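Local coordinates for pyruvate kinase (Pyrobaculum aerophilum, PDB 3QTG), which catalyses the last step of glycolysis, transferring phosphate from phosphoenolpyruvate to ADP to give pyruvate and ATP with the help of a divalent metal ion, at residues V45-A50 with N55-R60; A63-E68 with N196-A201; G222-V227 with N405-R410. All blocks are in the same frame, centred on the assembly; numbering follows the deposited sequence. Where two conformers were deposited one is given.

Contact 1 (V45-A50 with N55-R60); sequences VRINLA and NEVKFR
Arg60, whose guanidinium NH2 forms a salt bridge with Asp28, lays its CB 4.1 Å from Ile47 CD1, on the strand. No hydrogen bond crosses between 45-50 and 55-60; the contact is made of aliphatic groups. Val57 is its centre on the helix side. One of its methyls, CG2, meets two partners: Leu49 CD2 at 3.6 Å and Ile47 CG2 at 3.9 Å. Leu49 comes in at about a right angle to Val57, while Ile47 slants across it. Ile47 divides its two branches. CG2 stands anti to the backbone N and goes to Val57; CG1 lies beside that N (chi1 -65°) and carries CD1 to the stem of Arg60. Ile47 CG2 also lies loosely off the edge of the Arg60 guanidinium, and the CB of Glu56 covers one face of it.

The strand ends in an Asx turn: Asn48 OD1 accepts from Ala50 N at 3.3 Å, with the donor well above the carbonyl plane. As in related pyruvate kinases, Asn48 probably helps bind potassium, and Asn48, Leu49 and Ala50 probably line the ATP site. Leu49 thus probably belongs both to this packing and to the nucleotide site.

In the TIM barrel, strand 44-48 runs between strands 18-22 and 76-80, with backbone bonds to both. Helix 54-71 packs on it as the helix of the beta-alpha-beta crossover that leads to strand 76-80.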
ATOM      1  N   VAL A  45      -4.518  38.709 -14.089  1.00 40.97           N
ATOM      2  CA  VAL A  45      -5.541  39.727 -13.873  1.00 41.12           C
ATOM      3  C   VAL A  45      -6.797  39.286 -14.578  1.00 41.33           C
ATOM      4  O   VAL A  45      -6.727  38.631 -15.623  1.00 41.27           O
ATOM      5  CB  VAL A  45      -5.129  41.184 -14.362  1.00 41.51           C
ATOM      6  CG1 VAL A  45      -3.845  41.669 -13.680  1.00 41.12           C
ATOM      7  CG2 VAL A  45      -5.005  41.251 -15.873  1.00 41.43           C
ATOM      8  N   ARG A  46      -7.937  39.636 -13.992  1.00 41.50           N
ATOM      9  CA  ARG A  46      -9.233  39.362 -14.573  1.00 42.48           C
ATOM     10  C   ARG A  46      -9.903  40.693 -14.989  1.00 43.03           C
ATOM     11  O   ARG A  46      -9.769  41.710 -14.309  1.00 42.11           O
ATOM     12  CB  ARG A  46     -10.122  38.574 -13.585  1.00 41.85           C
ATOM     13  CG  ARG A  46     -11.364  37.930 -14.252  1.00 44.33           C
ATOM     14  CD  ARG A  46     -12.347  37.217 -13.297  1.00 42.82           C
ATOM     15  NE  ARG A  46     -12.969  38.158 -12.401  1.00 46.45           N
ATOM     16  CZ  ARG A  46     -14.257  38.493 -12.346  1.00 46.91           C
ATOM     17  NH1 ARG A  46     -15.196  37.963 -13.122  1.00 47.46           N
ATOM     18  NH2 ARG A  46     -14.607  39.383 -11.454  1.00 48.18           N
ATOM     19  N   ILE A  47     -10.604  40.675 -16.114  1.00 44.20           N
ATOM     20  CA  ILE A  47     -11.412  41.818 -16.529  1.00 46.16           C
ATOM     21  C   ILE A  47     -12.808  41.289 -16.802  1.00 47.12           C
ATOM     22  O   ILE A  47     -12.982  40.345 -17.580  1.00 47.30           O
ATOM     23  CB  ILE A  47     -10.793  42.580 -17.755  1.00 47.09           C
ATOM     24  CG1 ILE A  47      -9.444  43.215 -17.363  1.00 46.54           C
ATOM     25  CG2 ILE A  47     -11.748  43.658 -18.273  1.00 47.28           C
ATOM     26  CD1 ILE A  47      -8.493  43.440 -18.524  1.00 48.44           C
ATOM     27  N   ASN A  48     -13.783  41.857 -16.099  1.00 48.41           N
ATOM     28  CA  ASN A  48     -15.166  41.422 -16.175  1.00 50.26           C
ATOM     29  C   ASN A  48     -15.872  42.212 -17.272  1.00 52.29           C
ATOM     30  O   ASN A  48     -16.019  43.433 -17.169  1.00 52.54           O
ATOM     31  CB  ASN A  48     -15.828  41.658 -14.818  1.00 50.30           C
ATOM     32  CG  ASN A  48     -17.220  41.055 -14.710  1.00 51.04           C
ATOM     33  OD1 ASN A  48     -17.738  40.426 -15.640  1.00 55.13           O
ATOM     34  ND2 ASN A  48     -17.833  41.247 -13.558  1.00 50.10           N
ATOM     35  N   LEU A  49     -16.294  41.517 -18.332  1.00 53.91           N
ATOM     36  CA  LEU A  49     -16.896  42.176 -19.489  1.00 55.58           C
ATOM     37  C   LEU A  49     -18.377  42.562 -19.263  1.00 56.96           C
ATOM     38  O   LEU A  49     -19.031  43.094 -20.169  1.00 57.17           O
ATOM     39  CB  LEU A  49     -16.713  41.330 -20.762  1.00 55.56           C
ATOM     40  CG  LEU A  49     -15.282  41.001 -21.227  1.00 55.14           C
ATOM     41  CD1 LEU A  49     -15.302  40.176 -22.497  1.00 53.77           C
ATOM     42  CD2 LEU A  49     -14.426  42.250 -21.411  1.00 53.08           C
ATOM     43  N   ALA A  50     -18.889  42.262 -18.067  1.00 57.83           N
ATOM     44  CA  ALA A  50     -20.140  42.836 -17.559  1.00 59.49           C
ATOM     45  C   ALA A  50     -19.985  44.339 -17.264  1.00 60.94           C
ATOM     46  O   ALA A  50     -20.816  45.145 -17.679  1.00 61.69           O
ATOM     47  CB  ALA A  50     -20.578  42.099 -16.297  1.00 58.82           C
ATOM     48  N   ASN A  55     -12.884  50.226 -24.164  1.00 69.99           N
ATOM     49  CA  ASN A  55     -11.705  51.081 -23.962  1.00 69.78           C
ATOM     50  C   ASN A  55     -11.174  51.085 -22.526  1.00 68.36           C
ATOM     51  O   ASN A  55     -10.031  51.503 -22.272  1.00 68.54           O
ATOM     52  CB  ASN A  55     -11.932  52.499 -24.503  1.00 70.82           C
ATOM     53  CG  ASN A  55     -11.464  52.645 -25.943  1.00 72.68           C
ATOM     54  OD1 ASN A  55     -10.291  52.935 -26.202  1.00 73.50           O
ATOM     55  ND2 ASN A  55     -12.378  52.436 -26.890  1.00 73.30           N
ATOM     56  N   GLU A  56     -12.002  50.617 -21.595  1.00 66.53           N
ATOM     57  CA  GLU A  56     -11.527  50.236 -20.260  1.00 64.78           C
ATOM     58  C   GLU A  56     -10.707  48.936 -20.331  1.00 62.97           C
ATOM     59  O   GLU A  56      -9.637  48.837 -19.735  1.00 62.40           O
ATOM     60  CB  GLU A  56     -12.698  50.065 -19.303  1.00 64.63           C
ATOM     61  CG  GLU A  56     -13.359  51.364 -18.892  1.00 66.93           C
ATOM     62  CD  GLU A  56     -14.515  51.140 -17.946  1.00 69.21           C
ATOM     63  OE1 GLU A  56     -15.103  50.031 -17.957  1.00 70.11           O
ATOM     64  OE2 GLU A  56     -14.838  52.074 -17.186  1.00 70.91           O
ATOM     65  N   VAL A  57     -11.223  47.955 -21.069  1.00 61.30           N
ATOM     66  CA  VAL A  57     -10.519  46.701 -21.323  1.00 59.96           C
ATOM     67  C   VAL A  57      -9.173  46.974 -21.984  1.00 60.50           C
ATOM     68  O   VAL A  57      -8.143  46.495 -21.513  1.00 59.87           O
ATOM     69  CB  VAL A  57     -11.343  45.749 -22.217  1.00 59.64           C
ATOM     70  CG1 VAL A  57     -10.589  44.472 -22.470  1.00 58.60           C
ATOM     71  CG2 VAL A  57     -12.677  45.439 -21.582  1.00 57.73           C
ATOM     72  N   LYS A  58      -9.197  47.763 -23.061  1.00 60.95           N
ATOM     73  CA  LYS A  58      -8.007  48.112 -23.836  1.00 61.85           C
ATOM     74  C   LYS A  58      -6.913  48.765 -22.985  1.00 61.66           C
ATOM     75  O   LYS A  58      -5.756  48.346 -23.047  1.00 61.50           O
ATOM     76  CB  LYS A  58      -8.390  49.018 -25.028  1.00 62.46           C
ATOM     77  CG  LYS A  58      -7.293  49.231 -26.052  1.00 63.85           C
ATOM     78  CD  LYS A  58      -7.838  49.889 -27.346  1.00 65.37           C
ATOM     79  CE  LYS A  58      -6.713  50.256 -28.303  1.00 67.61           C
ATOM     80  NZ  LYS A  58      -5.896  49.073 -28.721  1.00 67.69           N
ATOM     81  N   PHE A  59      -7.295  49.783 -22.208  1.00 61.83           N
ATOM     82  CA  PHE A  59      -6.388  50.551 -21.338  1.00 61.84           C
ATOM     83  C   PHE A  59      -5.837  49.745 -20.152  1.00 60.37           C
ATOM     84  O   PHE A  59      -4.691  49.948 -19.743  1.00 60.54           O
ATOM     85  CB  PHE A  59      -7.085  51.851 -20.869  1.00 63.33           C
ATOM     86  CG  PHE A  59      -6.869  52.192 -19.402  1.00 65.00           C
ATOM     87  CD1 PHE A  59      -7.824  51.841 -18.442  1.00 66.02           C
ATOM     88  CD2 PHE A  59      -5.732  52.890 -18.985  1.00 68.10           C
ATOM     89  CE1 PHE A  59      -7.642  52.155 -17.089  1.00 66.91           C
ATOM     90  CE2 PHE A  59      -5.534  53.206 -17.626  1.00 68.44           C
ATOM     91  CZ  PHE A  59      -6.494  52.834 -16.678  1.00 66.69           C
ATOM     92  N   ARG A  60      -6.653  48.850 -19.592  1.00 58.45           N
ATOM     93  CA  ARG A  60      -6.216  47.998 -18.477  1.00 56.58           C
ATOM     94  C   ARG A  60      -5.183  46.966 -18.956  1.00 56.35           C
ATOM     95  O   ARG A  60      -4.121  46.798 -18.347  1.00 56.15           O
ATOM     96  CB  ARG A  60      -7.415  47.321 -17.799  1.00 55.72           C
ATOM     97  CG  ARG A  60      -8.249  48.270 -16.925  1.00 54.79           C
ATOM     98  CD  ARG A  60      -9.641  47.729 -16.629  1.00 54.47           C
ATOM     99  NE  ARG A  60     -10.464  48.690 -15.878  1.00 52.69           N
ATOM    100  CZ  ARG A  60     -11.766  48.549 -15.641  1.00 52.29           C
ATOM    101  NH1 ARG A  60     -12.419  47.483 -16.074  1.00 52.80           N
ATOM    102  NH2 ARG A  60     -12.427  49.471 -14.952  1.00 53.83           N
TER

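Contact 2 (A63-E68 with N196-A201); sequences AVRSYE and NIDYVA
A salt-bridge network of Arg65, Glu68 and Asp198 joins helix 54-71 of the TIM barrel to the loop that enters strand 199-202. Arg65 carries the whole contact. Its guanidinium grips Asn196 side-on with two nitrogens. NE donates to the side-chain OD1 at 2.8 Å, and NH2 donates to the backbone O of Asn196, also at 2.8 Å. The NE to OD1 bond is clearly bent, at 131°. The guanidinium and the Asn196 amide are nearly coplanar, and the two side chains run past each other in opposite directions.

NH2 has a second acceptor. Asp198 OD2 lies 2.8 Å from Arg65 NH2, in the guanidinium plane, and is met on its syn side. This salt bridge is the straightest of the three bonds across the contact (165°). The carboxylate plane is turned well away from the guanidinium plane, and the bond is made through OD2. Asp198 OD2 also accepts from Val77 N, on the neighbouring strand.

The third nitrogen turns back to the helix. Arg65 NH1 meets Glu68 OE1 at 2.7 Å, one turn along. NH1 also donates to Leu75 O. A bend at chi2 (-52°) folds the arginine chain between these partners.

With NE, NH1 and NH2 all bonded, the guanidinium has little room to rotate. It stands between two acids, whose oxygens Glu68 OE1 and Asp198 OD2 are 6.3 Å apart, and its positive charge probably eases their repulsion. The buried Asp198 is likely to stay ionised, since its OD2 is held by both a charged arginine and a backbone N-H.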
ATOM      1  N   ALA A  63      -1.841  48.655 -19.615  1.00 54.38           N
ATOM      2  CA  ALA A  63      -1.116  48.869 -18.362  1.00 53.91           C
ATOM      3  C   ALA A  63      -0.489  47.563 -17.829  1.00 52.97           C
ATOM      4  O   ALA A  63       0.614  47.561 -17.257  1.00 52.68           O
ATOM      5  CB  ALA A  63      -2.047  49.475 -17.318  1.00 53.96           C
ATOM      6  N   VAL A  64      -1.202  46.457 -18.032  1.00 51.68           N
ATOM      7  CA  VAL A  64      -0.711  45.134 -17.634  1.00 50.34           C
ATOM      8  C   VAL A  64       0.526  44.751 -18.457  1.00 50.43           C
ATOM      9  O   VAL A  64       1.551  44.358 -17.895  1.00 49.23           O
ATOM     10  CB  VAL A  64      -1.845  44.071 -17.758  1.00 49.77           C
ATOM     11  CG1 VAL A  64      -1.293  42.623 -17.801  1.00 47.84           C
ATOM     12  CG2 VAL A  64      -2.866  44.273 -16.634  1.00 49.08           C
ATOM     13  N   ARG A  65       0.422  44.903 -19.781  1.00 50.76           N
ATOM     14  CA  ARG A  65       1.494  44.509 -20.716  1.00 51.10           C
ATOM     15  C   ARG A  65       2.707  45.421 -20.607  1.00 51.88           C
ATOM     16  O   ARG A  65       3.846  44.991 -20.838  1.00 51.86           O
ATOM     17  CB  ARG A  65       0.986  44.485 -22.160  1.00 50.85           C
ATOM     18  CG  ARG A  65      -0.041  43.391 -22.435  1.00 49.86           C
ATOM     19  CD  ARG A  65       0.452  41.996 -21.974  1.00 47.67           C
ATOM     20  NE  ARG A  65      -0.574  40.996 -22.255  1.00 46.97           N
ATOM     21  CZ  ARG A  65      -0.745  39.850 -21.601  1.00 45.60           C
ATOM     22  NH1 ARG A  65       0.038  39.508 -20.577  1.00 43.60           N
ATOM     23  NH2 ARG A  65      -1.724  39.043 -21.979  1.00 44.29           N
ATOM     24  N   SER A  66       2.446  46.668 -20.232  1.00 52.36           N
ATOM     25  CA  SER A  66       3.492  47.655 -19.995  1.00 53.52           C
ATOM     26  C   SER A  66       4.311  47.254 -18.759  1.00 52.58           C
ATOM     27  O   SER A  66       5.537  47.287 -18.773  1.00 52.40           O
ATOM     28  CB  SER A  66       2.860  49.046 -19.838  1.00 53.94           C
ATOM     29  OG  SER A  66       3.820  49.997 -19.429  1.00 56.14           O
ATOM     30  N   TYR A  67       3.611  46.852 -17.704  1.00 52.24           N
ATOM     31  CA  TYR A  67       4.242  46.377 -16.470  1.00 51.68           C
ATOM     32  C   TYR A  67       5.049  45.111 -16.735  1.00 52.25           C
ATOM     33  O   TYR A  67       6.185  44.975 -16.274  1.00 51.81           O
ATOM     34  CB  TYR A  67       3.174  46.102 -15.403  1.00 50.58           C
ATOM     35  CG  TYR A  67       3.706  45.239 -14.276  1.00 49.54           C
ATOM     36  CD1 TYR A  67       4.330  45.818 -13.171  1.00 49.44           C
ATOM     37  CD2 TYR A  67       3.613  43.844 -14.333  1.00 46.45           C
ATOM     38  CE1 TYR A  67       4.830  45.034 -12.151  1.00 49.14           C
ATOM     39  CE2 TYR A  67       4.120  43.049 -13.323  1.00 45.39           C
ATOM     40  CZ  TYR A  67       4.722  43.647 -12.238  1.00 47.67           C
ATOM     41  OH  TYR A  67       5.245  42.884 -11.243  1.00 45.54           O
ATOM     42  N   GLU A  68       4.430  44.185 -17.469  1.00 52.86           N
ATOM     43  CA  GLU A  68       5.042  42.921 -17.846  1.00 54.10           C
ATOM     44  C   GLU A  68       6.383  43.125 -18.557  1.00 55.10           C
ATOM     45  O   GLU A  68       7.351  42.419 -18.266  1.00 54.42           O
ATOM     46  CB  GLU A  68       4.071  42.118 -18.715  1.00 53.70           C
ATOM     47  CG  GLU A  68       4.728  41.151 -19.702  1.00 54.41           C
ATOM     48  CD  GLU A  68       3.738  40.146 -20.264  1.00 54.65           C
ATOM     49  OE1 GLU A  68       2.570  40.119 -19.783  1.00 56.27           O
ATOM     50  OE2 GLU A  68       4.124  39.386 -21.183  1.00 54.11           O
ATOM     51  N   ASN A 196      -3.657  39.579 -27.018  1.00 52.37           N
ATOM     52  CA  ASN A 196      -3.272  39.876 -25.652  1.00 50.71           C
ATOM     53  C   ASN A 196      -4.172  39.234 -24.598  1.00 48.72           C
ATOM     54  O   ASN A 196      -4.028  39.511 -23.412  1.00 48.17           O
ATOM     55  CB  ASN A 196      -3.206  41.388 -25.455  1.00 51.52           C
ATOM     56  CG  ASN A 196      -1.813  41.924 -25.635  1.00 52.47           C
ATOM     57  OD1 ASN A 196      -0.882  41.489 -24.960  1.00 51.28           O
ATOM     58  ND2 ASN A 196      -1.659  42.882 -26.548  1.00 52.83           N
ATOM     59  N   ILE A 197      -5.081  38.368 -25.034  1.00 47.29           N
ATOM     60  CA  ILE A 197      -6.027  37.722 -24.123  1.00 45.79           C
ATOM     61  C   ILE A 197      -5.759  36.210 -23.967  1.00 44.95           C
ATOM     62  O   ILE A 197      -5.849  35.435 -24.931  1.00 45.14           O
ATOM     63  CB  ILE A 197      -7.483  37.966 -24.535  1.00 46.08           C
ATOM     64  CG1 ILE A 197      -7.778  39.472 -24.598  1.00 46.74           C
ATOM     65  CG2 ILE A 197      -8.419  37.306 -23.553  1.00 45.51           C
ATOM     66  CD1 ILE A 197      -9.154  39.774 -25.043  1.00 47.73           C
ATOM     67  N   ASP A 198      -5.458  35.810 -22.737  1.00 42.90           N
ATOM     68  CA  ASP A 198      -4.925  34.483 -22.459  1.00 41.88           C
ATOM     69  C   ASP A 198      -6.019  33.491 -22.062  1.00 40.47           C
ATOM     70  O   ASP A 198      -5.934  32.316 -22.387  1.00 41.30           O
ATOM     71  CB  ASP A 198      -3.830  34.597 -21.390  1.00 41.65           C
ATOM     72  CG  ASP A 198      -2.753  35.652 -21.766  1.00 42.64           C
ATOM     73  OD1 ASP A 198      -2.178  35.550 -22.881  1.00 43.43           O
ATOM     74  OD2 ASP A 198      -2.488  36.579 -20.959  1.00 41.59           O
ATOM     75  N   TYR A 199      -7.052  33.976 -21.387  1.00 39.02           N
ATOM     76  CA  TYR A 199      -8.162  33.129 -20.940  1.00 38.09           C
ATOM     77  C   TYR A 199      -9.474  33.842 -21.150  1.00 37.93           C
ATOM     78  O   TYR A 199      -9.567  35.047 -20.932  1.00 37.96           O
ATOM     79  CB  TYR A 199      -8.035  32.823 -19.446  1.00 37.09           C
ATOM     80  CG  TYR A 199      -6.895  31.895 -19.092  1.00 38.38           C
ATOM     81  CD1 TYR A 199      -7.125  30.529 -18.877  1.00 36.38           C
ATOM     82  CD2 TYR A 199      -5.586  32.379 -18.965  1.00 37.13           C
ATOM     83  CE1 TYR A 199      -6.073  29.673 -18.552  1.00 36.12           C
ATOM     84  CE2 TYR A 199      -4.542  31.538 -18.647  1.00 35.81           C
ATOM     85  CZ  TYR A 199      -4.791  30.186 -18.445  1.00 36.40           C
ATOM     86  OH  TYR A 199      -3.753  29.352 -18.109  1.00 37.60           O
ATOM     87  N   VAL A 200     -10.482  33.081 -21.558  1.00 37.77           N
ATOM     88  CA  VAL A 200     -11.857  33.555 -21.667  1.00 38.30           C
ATOM     89  C   VAL A 200     -12.700  32.710 -20.725  1.00 38.52           C
ATOM     90  O   VAL A 200     -12.770  31.489 -20.877  1.00 38.36           O
ATOM     91  CB  VAL A 200     -12.410  33.377 -23.118  1.00 38.94           C
ATOM     92  CG1 VAL A 200     -13.940  33.496 -23.161  1.00 37.97           C
ATOM     93  CG2 VAL A 200     -11.760  34.356 -24.064  1.00 38.26           C
ATOM     94  N   ALA A 201     -13.338  33.355 -19.759  1.00 38.70           N
ATOM     95  CA  ALA A 201     -14.125  32.627 -18.782  1.00 40.01           C
ATOM     96  C   ALA A 201     -15.627  32.639 -19.148  1.00 40.76           C
ATOM     97  O   ALA A 201     -16.208  33.696 -19.366  1.00 40.98           O
ATOM     98  CB  ALA A 201     -13.859  33.167 -17.377  1.00 39.39           C
TER

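Contact 3 (G222-V227 with N405-R410); sequences GFQSQV and NVRVAR
Gln224 and Arg407 meet at their flat ends, which overlap in part. The NE2 end of the Gln224 amide lies over one face of the Arg407 guanidinium, near its rim; the planes are 24° apart, while the side chains as wholes cross at about a right angle. Gln224 NE2 sits 3.2 Å above the guanidinium plane. It is 3.3 Å from Arg407 NH1, but both are donors and no hydrogen bond forms. Nearer the backbone, Gln224 CB is 3.3 Å from Arg407 NH2. The contact is therefore one of partial overlap, not of polar bonds.

Arg407 reaches across by a bend at chi3 (80°). Its charge is met outside the contact, where NH1 forms a salt bridge with Asp195. Replacing Arg407 by an alanine is likely to leave Asp195 without its charged mate and to remove the flat group that the NE2 end of Gln224 rests against. In one of two conformers of Asn405, the N-cap residue, OD1 accepts from Arg407 N; this cap is less certain.

Gln224 is on a loop between two barrel elements. Helix 208-220 ends in a Schellman motif at Gly222, and strand 226-231 follows, beside strand 199-202. Helix 406-412 belongs to the alpha/beta domain, next to strand 399-403, so the pair joins that domain to the barrel at the surface.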
ATOM      1  N   GLY A 222     -10.513  34.572 -34.351  1.00 56.10           N
ATOM      2  CA  GLY A 222      -9.048  34.596 -34.310  1.00 55.28           C
ATOM      3  C   GLY A 222      -8.415  34.606 -32.924  1.00 53.86           C
ATOM      4  O   GLY A 222      -7.235  34.910 -32.790  1.00 53.59           O
ATOM      5  N   PHE A 223      -9.189  34.297 -31.887  1.00 52.65           N
ATOM      6  CA  PHE A 223      -8.620  34.166 -30.547  1.00 51.97           C
ATOM      7  C   PHE A 223      -7.808  32.888 -30.433  1.00 51.54           C
ATOM      8  O   PHE A 223      -8.160  31.866 -31.033  1.00 51.47           O
ATOM      9  CB  PHE A 223      -9.709  34.153 -29.470  1.00 51.15           C
ATOM     10  CG  PHE A 223     -10.269  35.509 -29.150  1.00 51.32           C
ATOM     11  CD1 PHE A 223     -11.178  36.125 -30.013  1.00 51.83           C
ATOM     12  CD2 PHE A 223      -9.895  36.169 -27.986  1.00 50.49           C
ATOM     13  CE1 PHE A 223     -11.706  37.372 -29.718  1.00 52.01           C
ATOM     14  CE2 PHE A 223     -10.420  37.421 -27.682  1.00 50.62           C
ATOM     15  CZ  PHE A 223     -11.334  38.023 -28.557  1.00 52.22           C
ATOM     16  N   GLN A 224      -6.731  32.951 -29.654  1.00 51.15           N
ATOM     17  CA  GLN A 224      -5.991  31.750 -29.257  1.00 50.85           C
ATOM     18  C   GLN A 224      -5.958  31.670 -27.733  1.00 49.47           C
ATOM     19  O   GLN A 224      -4.901  31.728 -27.114  1.00 49.76           O
ATOM     20  CB  GLN A 224      -4.576  31.761 -29.839  1.00 51.45           C
ATOM     21  CG  GLN A 224      -4.536  31.735 -31.361  1.00 54.53           C
ATOM     22  CD  GLN A 224      -3.197  32.175 -31.925  1.00 57.85           C
ATOM     23  OE1 GLN A 224      -3.137  32.818 -32.973  1.00 62.24           O
ATOM     24  NE2 GLN A 224      -2.121  31.842 -31.230  1.00 58.49           N
ATOM     25  N   SER A 225      -7.134  31.554 -27.134  1.00 48.22           N
ATOM     26  CA  SER A 225      -7.266  31.627 -25.689  1.00 46.51           C
ATOM     27  C   SER A 225      -7.689  30.296 -25.077  1.00 45.54           C
ATOM     28  O   SER A 225      -8.347  29.487 -25.738  1.00 45.49           O
ATOM     29  CB  SER A 225      -8.253  32.729 -25.332  1.00 46.41           C
ATOM     30  OG  SER A 225      -7.700  33.993 -25.684  1.00 46.85           O
ATOM     31  N   GLN A 226      -7.288  30.065 -23.825  1.00 44.29           N
ATOM     32  CA  GLN A 226      -7.760  28.905 -23.061  1.00 42.65           C
ATOM     33  C   GLN A 226      -9.176  29.220 -22.621  1.00 42.21           C
ATOM     34  O   GLN A 226      -9.474  30.367 -22.296  1.00 41.94           O
ATOM     35  CB  GLN A 226      -6.895  28.699 -21.819  1.00 42.20           C
ATOM     36  CG  GLN A 226      -5.441  28.371 -22.113  1.00 42.00           C
ATOM     37  CD  GLN A 226      -5.292  26.980 -22.681  1.00 43.15           C
ATOM     38  OE1 GLN A 226      -4.915  26.810 -23.832  1.00 46.31           O
ATOM     39  NE2 GLN A 226      -5.611  25.982 -21.886  1.00 42.04           N
ATOM     40  N   VAL A 227     -10.044  28.216 -22.611  1.00 41.26           N
ATOM     41  CA  VAL A 227     -11.419  28.407 -22.163  1.00 41.34           C
ATOM     42  C   VAL A 227     -11.596  27.944 -20.710  1.00 40.31           C
ATOM     43  O   VAL A 227     -11.430  26.766 -20.386  1.00 39.48           O
ATOM     44  CB  VAL A 227     -12.426  27.719 -23.101  1.00 42.14           C
ATOM     45  CG1 VAL A 227     -13.818  27.922 -22.606  1.00 42.51           C
ATOM     46  CG2 VAL A 227     -12.292  28.303 -24.499  1.00 42.40           C
ATOM     47  N   ASN A 405       7.850  31.150 -26.662  0.60 46.53           N
ATOM     48  CA  ASN A 405       6.608  31.832 -26.991  0.60 46.50           C
ATOM     49  C   ASN A 405       6.127  32.611 -25.774  0.60 46.31           C
ATOM     50  O   ASN A 405       5.866  32.034 -24.709  0.60 45.42           O
ATOM     51  CB  ASN A 405       5.552  30.817 -27.455  0.60 46.27           C
ATOM     52  CG  ASN A 405       4.265  31.474 -27.971  0.60 46.97           C
ATOM     53  OD1 ASN A 405       4.095  32.703 -27.940  0.60 47.77           O
ATOM     54  ND2 ASN A 405       3.355  30.646 -28.457  0.60 47.46           N
ATOM     55  N   VAL A 406       6.030  33.926 -25.930  1.00 46.66           N
ATOM     56  CA  VAL A 406       5.600  34.802 -24.837  1.00 46.47           C
ATOM     57  C   VAL A 406       4.143  34.528 -24.453  1.00 45.54           C
ATOM     58  O   VAL A 406       3.785  34.598 -23.284  1.00 45.19           O
ATOM     59  CB  VAL A 406       5.864  36.313 -25.160  1.00 47.25           C
ATOM     60  CG1 VAL A 406       4.982  36.801 -26.299  1.00 48.92           C
ATOM     61  CG2 VAL A 406       5.683  37.178 -23.912  1.00 47.48           C
ATOM     62  N   ARG A 407       3.323  34.170 -25.437  1.00 45.40           N
ATOM     63  CA  ARG A 407       1.931  33.811 -25.182  1.00 45.25           C
ATOM     64  C   ARG A 407       1.771  32.519 -24.347  1.00 43.93           C
ATOM     65  O   ARG A 407       0.830  32.394 -23.558  1.00 43.23           O
ATOM     66  CB  ARG A 407       1.137  33.741 -26.487  1.00 44.94           C
ATOM     67  CG  ARG A 407       0.937  35.107 -27.118  1.00 48.77           C
ATOM     68  CD  ARG A 407       0.258  35.024 -28.488  1.00 51.24           C
ATOM     69  NE  ARG A 407      -1.188  34.846 -28.339  1.00 52.98           N
ATOM     70  CZ  ARG A 407      -2.072  34.877 -29.336  1.00 54.45           C
ATOM     71  NH1 ARG A 407      -1.679  35.073 -30.598  1.00 54.55           N
ATOM     72  NH2 ARG A 407      -3.359  34.702 -29.069  1.00 54.02           N
ATOM     73  N   VAL A 408       2.679  31.567 -24.535  1.00 43.70           N
ATOM     74  CA  VAL A 408       2.740  30.377 -23.671  1.00 43.17           C
ATOM     75  C   VAL A 408       3.156  30.755 -22.237  1.00 42.86           C
ATOM     76  O   VAL A 408       2.527  30.322 -21.261  1.00 42.74           O
ATOM     77  CB  VAL A 408       3.674  29.256 -24.265  1.00 43.58           C
ATOM     78  CG1 VAL A 408       3.796  28.091 -23.295  1.00 43.20           C
ATOM     79  CG2 VAL A 408       3.137  28.741 -25.611  1.00 43.43           C
ATOM     80  N   ALA A 409       4.181  31.594 -22.097  1.00 42.59           N
ATOM     81  CA  ALA A 409       4.595  32.043 -20.765  1.00 41.95           C
ATOM     82  C   ALA A 409       3.436  32.658 -19.973  1.00 41.25           C
ATOM     83  O   ALA A 409       3.278  32.386 -18.787  1.00 40.38           O
ATOM     84  CB  ALA A 409       5.774  33.023 -20.850  1.00 42.11           C
ATOM     85  N   ARG A 410       2.641  33.493 -20.642  1.00 41.16           N
ATOM     86  CA  ARG A 410       1.494  34.141 -20.025  1.00 40.64           C
ATOM     87  C   ARG A 410       0.416  33.148 -19.594  1.00 39.48           C
ATOM     88  O   ARG A 410      -0.208  33.317 -18.566  1.00 39.64           O
ATOM     89  CB  ARG A 410       0.903  35.152 -21.000  1.00 40.51           C
ATOM     90  CG  ARG A 410       1.748  36.408 -21.170  1.00 42.13           C
ATOM     91  CD  ARG A 410       1.342  37.143 -22.442  1.00 42.21           C
ATOM     92  NE  ARG A 410       2.169  38.314 -22.678  1.00 45.11           N
ATOM     93  CZ  ARG A 410       2.144  39.051 -23.796  1.00 46.79           C
ATOM     94  NH1 ARG A 410       1.323  38.751 -24.807  1.00 45.26           N
ATOM     95  NH2 ARG A 410       2.954  40.093 -23.908  1.00 46.86           N
TER

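Overall arrangement
Contact 1 is the buried one, an apolar seam between a barrel strand and its helix. Contact 2 is partly buried and polar. Contact 3 lies at the surface, where two domains meet. Contacts 1 and 2 share helix 54-71 and touch through Val45 and Val64. Contacts 2 and 3 use neighbouring barrel strands, 199-202 and 226-231. They are also tied by a salt bridge from Glu68 to Arg410, so the charges of contact 2 extend to the alpha/beta domain. Contacts 1 and 3 do not touch; their centres are about 17 Å apart. Moving from contact 1 to contact 3, methyl packing gives way to ion pairs and then to flat polar groups in partial overlap.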